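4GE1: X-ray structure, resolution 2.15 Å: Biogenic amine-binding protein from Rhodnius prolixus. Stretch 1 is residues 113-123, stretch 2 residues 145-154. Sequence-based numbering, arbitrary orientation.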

ATOM      1  N   ILE A 113       2.103  -9.072  -6.256  1.00 47.04           N
ATOM      2  CA  ILE A 113       2.202  -9.678  -7.568  1.00 47.93           C
ATOM      3  C   ILE A 113       3.654  -9.765  -8.032  1.00 51.60           C
ATOM      4  O   ILE A 113       4.057 -10.757  -8.653  1.00 43.85           O
ATOM      5  CB  ILE A 113       1.378  -8.858  -8.572  1.00 48.60           C
ATOM      6  CG1 ILE A 113      -0.101  -8.916  -8.195  1.00 51.32           C
ATOM      7  CG2 ILE A 113       1.607  -9.346  -9.988  1.00 42.89           C
ATOM      8  CD1 ILE A 113      -0.974  -7.974  -8.993  1.00 58.15           C
ATOM      9  N   ASP A 114       4.433  -8.729  -7.716  1.00 50.24           N
ATOM     10  CA  ASP A 114       5.844  -8.661  -8.094  1.00 52.21           C
ATOM     11  C   ASP A 114       6.570  -7.515  -7.374  1.00 53.95           C
ATOM     12  O   ASP A 114       5.943  -6.544  -6.940  1.00 51.53           O
ATOM     13  CB  ASP A 114       5.984  -8.493  -9.608  1.00 56.50           C
ATOM     14  CG  ASP A 114       7.413  -8.682 -10.093  1.00 72.79           C
ATOM     15  OD1 ASP A 114       8.176  -9.429  -9.442  1.00 77.49           O
ATOM     16  OD2 ASP A 114       7.773  -8.090 -11.133  1.00 77.45           O
ATOM     17  N   THR A 115       7.891  -7.636  -7.257  1.00 47.31           N
ATOM     18  CA  THR A 115       8.723  -6.576  -6.686  1.00 46.70           C
ATOM     19  C   THR A 115      10.201  -6.894  -6.864  1.00 53.88           C
ATOM     20  O   THR A 115      10.597  -8.060  -6.871  1.00 57.41           O
ATOM     21  CB  THR A 115       8.461  -6.385  -5.186  1.00 46.61           C
ATOM     22  OG1 THR A 115       9.237  -5.281  -4.701  1.00 42.42           O
ATOM     23  CG2 THR A 115       8.843  -7.645  -4.415  1.00 48.03           C
ATOM     24  N   ASP A 116      11.019  -5.858  -7.014  1.00 56.80           N
ATOM     25  CA  ASP A 116      12.463  -6.045  -7.052  1.00 56.11           C
ATOM     26  C   ASP A 116      13.075  -5.491  -5.770  1.00 55.68           C
ATOM     27  O   ASP A 116      14.296  -5.366  -5.650  1.00 60.93           O
ATOM     28  CB  ASP A 116      13.075  -5.382  -8.289  1.00 60.85           C
ATOM     29  CG  ASP A 116      13.025  -3.867  -8.228  1.00 70.21           C
ATOM     30  OD1 ASP A 116      12.339  -3.320  -7.335  1.00 64.62           O
ATOM     31  OD2 ASP A 116      13.668  -3.223  -9.086  1.00 78.03           O
ATOM     32  N   TYR A 117      12.205  -5.153  -4.820  1.00 50.24           N
ATOM     33  CA  TYR A 117      12.614  -4.728  -3.478  1.00 46.29           C
ATOM     34  C   TYR A 117      13.166  -3.296  -3.391  1.00 52.10           C
ATOM     35  O   TYR A 117      12.789  -2.535  -2.491  1.00 50.40           O
ATOM     36  CB  TYR A 117      13.598  -5.737  -2.864  1.00 51.31           C
ATOM     37  CG  TYR A 117      13.015  -7.129  -2.741  1.00 62.50           C
ATOM     38  CD1 TYR A 117      12.261  -7.491  -1.631  1.00 60.25           C
ATOM     39  CD2 TYR A 117      13.203  -8.079  -3.745  1.00 64.75           C
ATOM     40  CE1 TYR A 117      11.717  -8.758  -1.517  1.00 61.37           C
ATOM     41  CE2 TYR A 117      12.657  -9.350  -3.643  1.00 60.65           C
ATOM     42  CZ  TYR A 117      11.915  -9.682  -2.526  1.00 60.77           C
ATOM     43  OH  TYR A 117      11.368 -10.937  -2.409  1.00 55.37           O
ATOM     44  N   SER A 118      14.049  -2.929  -4.316  1.00 53.93           N
ATOM     45  CA  SER A 118      14.746  -1.644  -4.221  1.00 53.83           C
ATOM     46  C   SER A 118      14.252  -0.584  -5.210  1.00 52.54           C
ATOM     47  O   SER A 118      14.799   0.516  -5.268  1.00 46.06           O
ATOM     48  CB  SER A 118      16.273  -1.829  -4.323  1.00 45.03           C
ATOM     49  OG  SER A 118      16.676  -2.342  -5.584  1.00 56.81           O
ATOM     50  N   LYS A 119      13.215  -0.907  -5.979  1.00 50.76           N
ATOM     51  CA  LYS A 119      12.664   0.050  -6.936  1.00 41.02           C
ATOM     52  C   LYS A 119      11.140   0.072  -6.983  1.00 45.32           C
ATOM     53  O   LYS A 119      10.526   1.129  -6.794  1.00 48.14           O
ATOM     54  CB  LYS A 119      13.216  -0.200  -8.338  1.00 42.69           C
ATOM     55  CG  LYS A 119      14.642   0.267  -8.530  1.00 62.02           C
ATOM     56  CD  LYS A 119      15.097   0.055  -9.958  1.00 68.81           C
ATOM     57  CE  LYS A 119      16.480   0.633 -10.173  1.00 78.66           C
ATOM     58  NZ  LYS A 119      17.475   0.043  -9.234  1.00 85.73           N
ATOM     59  N   TYR A 120      10.537  -1.088  -7.239  1.00 42.75           N
ATOM     60  CA  TYR A 120       9.102  -1.159  -7.493  1.00 37.55           C
ATOM     61  C   TYR A 120       8.445  -2.371  -6.844  1.00 35.43           C
ATOM     62  O   TYR A 120       9.093  -3.382  -6.579  1.00 43.69           O
ATOM     63  CB  TYR A 120       8.844  -1.218  -8.998  1.00 45.54           C
ATOM     64  CG  TYR A 120       9.072  -2.601  -9.588  1.00 48.82           C
ATOM     65  CD1 TYR A 120       8.022  -3.514  -9.714  1.00 49.10           C
ATOM     66  CD2 TYR A 120      10.335  -2.998 -10.003  1.00 44.08           C
ATOM     67  CE1 TYR A 120       8.233  -4.786 -10.246  1.00 44.14           C
ATOM     68  CE2 TYR A 120      10.557  -4.264 -10.536  1.00 48.18           C
ATOM     69  CZ  TYR A 120       9.503  -5.154 -10.655  1.00 51.51           C
ATOM     70  OH  TYR A 120       9.723  -6.406 -11.183  1.00 50.59           O
ATOM     71  N   SER A 121       7.147  -2.262  -6.608  1.00 39.46           N
ATOM     72  CA  SER A 121       6.333  -3.409  -6.239  1.00 39.87           C
ATOM     73  C   SER A 121       4.938  -3.223  -6.812  1.00 42.33           C
ATOM     74  O   SER A 121       4.481  -2.100  -6.997  1.00 49.22           O
ATOM     75  CB  SER A 121       6.269  -3.578  -4.723  1.00 38.07           C
ATOM     76  OG  SER A 121       5.690  -2.449  -4.100  1.00 33.26           O
ATOM     77  N   VAL A 122       4.267  -4.327  -7.102  1.00 42.01           N
ATOM     78  CA  VAL A 122       2.910  -4.272  -7.622  1.00 41.68           C
ATOM     79  C   VAL A 122       2.010  -5.087  -6.700  1.00 43.91           C
ATOM     80  O   VAL A 122       2.323  -6.227  -6.361  1.00 39.99           O
ATOM     81  CB  VAL A 122       2.858  -4.791  -9.057  1.00 43.54           C
ATOM     82  CG1 VAL A 122       1.436  -4.748  -9.588  1.00 47.50           C
ATOM     83  CG2 VAL A 122       3.804  -3.968  -9.933  1.00 33.92           C
ATOM     84  N   VAL A 123       0.909  -4.492  -6.263  1.00 34.44           N
ATOM     85  CA  VAL A 123       0.141  -5.098  -5.189  1.00 29.84           C
ATOM     86  C   VAL A 123      -1.356  -5.130  -5.487  1.00 41.03           C
ATOM     87  O   VAL A 123      -1.877  -4.294  -6.223  1.00 39.75           O
ATOM     88  CB  VAL A 123       0.416  -4.387  -3.827  1.00 37.22           C
ATOM     89  CG1 VAL A 123      -0.228  -2.985  -3.778  1.00 31.87           C
ATOM     90  CG2 VAL A 123      -0.041  -5.246  -2.658  1.00 31.72           C
ATOM     91  N   VAL A 145       8.114   6.146 -11.230  1.00 48.77           N
ATOM     92  CA  VAL A 145       8.669   4.836 -11.533  1.00 43.11           C
ATOM     93  C   VAL A 145       9.957   5.005 -12.336  1.00 47.57           C
ATOM     94  O   VAL A 145       9.987   5.725 -13.334  1.00 58.31           O
ATOM     95  CB  VAL A 145       7.673   3.934 -12.302  1.00 52.72           C
ATOM     96  CG1 VAL A 145       8.297   2.580 -12.583  1.00 50.35           C
ATOM     97  CG2 VAL A 145       6.380   3.765 -11.517  1.00 47.63           C
ATOM     98  N   LYS A 146      11.029   4.363 -11.883  1.00 58.13           N
ATOM     99  CA  LYS A 146      12.292   4.404 -12.611  1.00 63.35           C
ATOM    100  C   LYS A 146      12.079   3.920 -14.039  1.00 66.02           C
ATOM    101  O   LYS A 146      11.500   2.858 -14.264  1.00 64.26           O
ATOM    102  CB  LYS A 146      13.345   3.539 -11.918  1.00 68.57           C
ATOM    103  CG  LYS A 146      13.862   4.125 -10.624  1.00 76.20           C
ATOM    104  CD  LYS A 146      14.547   5.454 -10.880  1.00 82.17           C
ATOM    105  CE  LYS A 146      15.071   6.066  -9.596  1.00 77.54           C
ATOM    106  NZ  LYS A 146      15.708   7.383  -9.858  1.00 80.18           N
ATOM    107  N   GLU A 147      12.550   4.704 -15.001  1.00 67.67           N
ATOM    108  CA  GLU A 147      12.336   4.408 -16.413  1.00 69.17           C
ATOM    109  C   GLU A 147      12.743   2.982 -16.793  1.00 74.25           C
ATOM    110  O   GLU A 147      12.086   2.346 -17.616  1.00 77.34           O
ATOM    111  CB  GLU A 147      13.071   5.430 -17.287  1.00 71.89           C
ATOM    112  CG  GLU A 147      12.705   5.388 -18.767  1.00 77.55           C
ATOM    113  CD  GLU A 147      13.487   4.342 -19.546  1.00 87.41           C
ATOM    114  OE1 GLU A 147      14.630   4.025 -19.146  1.00 88.86           O
ATOM    115  OE2 GLU A 147      12.958   3.841 -20.562  1.00 90.65           O
ATOM    116  N   ASP A 148      13.815   2.477 -16.186  1.00 78.97           N
ATOM    117  CA  ASP A 148      14.372   1.179 -16.573  1.00 82.34           C
ATOM    118  C   ASP A 148      13.621  -0.040 -16.022  1.00 74.25           C
ATOM    119  O   ASP A 148      13.985  -1.184 -16.317  1.00 72.23           O
ATOM    120  CB  ASP A 148      15.866   1.097 -16.228  1.00 93.51           C
ATOM    121  CG  ASP A 148      16.162   1.491 -14.792  1.00 99.23           C
ATOM    122  OD1 ASP A 148      15.265   1.364 -13.932  1.00 98.61           O
ATOM    123  OD2 ASP A 148      17.302   1.924 -14.521  1.00103.47           O
ATOM    124  N   VAL A 149      12.580   0.200 -15.229  1.00 65.98           N
ATOM    125  CA  VAL A 149      11.756  -0.892 -14.713  1.00 60.52           C
ATOM    126  C   VAL A 149      10.307  -0.786 -15.176  1.00 59.80           C
ATOM    127  O   VAL A 149       9.458  -1.569 -14.751  1.00 56.00           O
ATOM    128  CB  VAL A 149      11.785  -0.986 -13.164  1.00 53.38           C
ATOM    129  CG1 VAL A 149      13.205  -1.182 -12.663  1.00 57.13           C
ATOM    130  CG2 VAL A 149      11.139   0.244 -12.527  1.00 59.10           C
ATOM    131  N   LYS A 150      10.020   0.180 -16.042  1.00 61.38           N
ATOM    132  CA  LYS A 150       8.672   0.321 -16.582  1.00 63.84           C
ATOM    133  C   LYS A 150       8.184  -1.000 -17.180  1.00 67.21           C
ATOM    134  O   LYS A 150       7.054  -1.420 -16.935  1.00 66.74           O
ATOM    135  CB  LYS A 150       8.610   1.428 -17.636  1.00 71.60           C
ATOM    136  CG  LYS A 150       8.911   2.826 -17.113  1.00 81.32           C
ATOM    137  CD  LYS A 150       8.759   3.874 -18.217  1.00 90.45           C
ATOM    138  CE  LYS A 150       9.193   5.254 -17.741  1.00 90.93           C
ATOM    139  NZ  LYS A 150       8.469   5.669 -16.505  1.00 88.56           N
ATOM    140  N   SER A 151       9.040  -1.659 -17.956  1.00 70.94           N
ATOM    141  CA  SER A 151       8.651  -2.907 -18.615  1.00 74.02           C
ATOM    142  C   SER A 151       8.286  -3.996 -17.607  1.00 66.10           C
ATOM    143  O   SER A 151       7.286  -4.695 -17.773  1.00 64.70           O
ATOM    144  CB  SER A 151       9.745  -3.392 -19.573  1.00 76.48           C
ATOM    145  OG  SER A 151      10.980  -3.554 -18.899  1.00 85.08           O
ATOM    146  N   LYS A 152       9.093  -4.130 -16.560  1.00 65.08           N
ATOM    147  CA  LYS A 152       8.810  -5.096 -15.499  1.00 67.43           C
ATOM    148  C   LYS A 152       7.457  -4.846 -14.825  1.00 64.92           C
ATOM    149  O   LYS A 152       6.736  -5.784 -14.496  1.00 70.83           O
ATOM    150  CB  LYS A 152       9.931  -5.090 -14.460  1.00 72.91           C
ATOM    151  CG  LYS A 152      11.314  -5.340 -15.039  1.00 80.41           C
ATOM    152  CD  LYS A 152      12.080  -6.362 -14.212  1.00 89.00           C
ATOM    153  CE  LYS A 152      13.513  -6.519 -14.702  1.00 98.02           C
ATOM    154  NZ  LYS A 152      14.294  -5.255 -14.554  1.00100.27           N
ATOM    155  N   VAL A 153       7.115  -3.578 -14.628  1.00 67.27           N
ATOM    156  CA  VAL A 153       5.831  -3.211 -14.034  1.00 65.65           C
ATOM    157  C   VAL A 153       4.674  -3.541 -14.976  1.00 61.34           C
ATOM    158  O   VAL A 153       3.622  -4.017 -14.549  1.00 56.77           O
ATOM    159  CB  VAL A 153       5.784  -1.706 -13.680  1.00 60.75           C
ATOM    160  CG1 VAL A 153       4.356  -1.255 -13.408  1.00 55.69           C
ATOM    161  CG2 VAL A 153       6.687  -1.401 -12.484  1.00 61.51           C
ATOM    162  N   GLU A 154       4.878  -3.269 -16.259  1.00 64.69           N
ATOM    163  CA  GLU A 154       3.865  -3.517 -17.277  1.00 74.29           C
ATOM    164  C   GLU A 154       3.514  -4.998 -17.310  1.00 76.26           C
ATOM    165  O   GLU A 154       2.342  -5.371 -17.370  1.00 79.58           O
ATOM    166  CB  GLU A 154       4.382  -3.070 -18.648  1.00 80.90           C
ATOM    167  CG  GLU A 154       3.311  -2.907 -19.712  1.00 83.93           C
ATOM    168  CD  GLU A 154       2.343  -1.785 -19.394  1.00 78.84           C
ATOM    169  OE1 GLU A 154       2.300  -0.796 -20.161  1.00 82.38           O
ATOM    170  OE2 GLU A 154       1.621  -1.899 -18.382  1.00 66.74           O
TER

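Residues 145-154 pack against the hairpin formed by residues 113-123 without a single hydrogen bond passing between them; the contact rests on apolar packing around Y120 and on the aliphatic parts of several lysines. The axes of strand 120-123 and helix 150-154 run nearly parallel, 13° apart, and approach to 9.3 Å, a spacing filled by side chains. Together the two stretches bury 362 Å².

At the start of stretch 2, V145 lies near Y120 in register, with CA atoms 7.2 Å apart, but its side chain points sideways and makes no direct contact. K146 is the first residue to touch. Its CA-CB bond points toward the hairpin, and K146 CG lies 4.3 Å from CD of K119, so the two lysines meet through methylene groups. The end of K146 then leads away, and the residue is exposed. K146 O accepts a backbone hydrogen bond from V149 N (3.0 Å), which closes a local turn.

E147 is out of reach of the hairpin. D148 starts sideways, but its carboxylate comes nearer, placing D148 OD1 4.0 Å from CE of K119. This is proximity to the aliphatic chain rather than a salt bridge.

V149 is buried and points toward stretch 1. V149 CG1 lies 3.5 Å from CD of K119 and 4.1 Å from OD2 of D116, while V149 CB sits 4.0 Å from CD2 of Y120. A compact branched side chain can thus touch both the lysine chain and the tyrosine ring. The chain bearing these partners is braced by D116, whose OD1 accepts hydrogen bonds from K119 N and Y120 N, both at 2.9 Å.

Within the helix, K150 and S151 are exposed and do not reach the hairpin. K152 contributes its base: K152 CB approaches OH of Y120 to 3.5 Å before the rest of the chain departs, so a long charged residue can cover the tyrosine while its end leads away. The Y120 hydroxyl does not need a partner from stretch 2, since Y120 OH donates a 2.6 Å hydrogen bond to OD2 of D114. That pairing satisfies the polar tip of an otherwise buried side chain and lets its ring serve as an apolar surface.

V153 closes the contact. Although its CA-CB bond points sideways, V153 CG2 reaches CD1 of Y120 at 3.7 Å and V153 CG1 lies 4.4 Å from CG2 of V122. The helical hydrogen bond from V153 N to V149 O (3.1 Å) links the two valines that meet the tyrosine, one turn apart, and the ring is approached obliquely by V149, K152 and V153. On the strand, Y120 and V122 both point toward stretch 2, whereas the intervening S121 points away, the alternation expected of an extended chain. E154 likewise points away from the hairpin and takes no part in the packing.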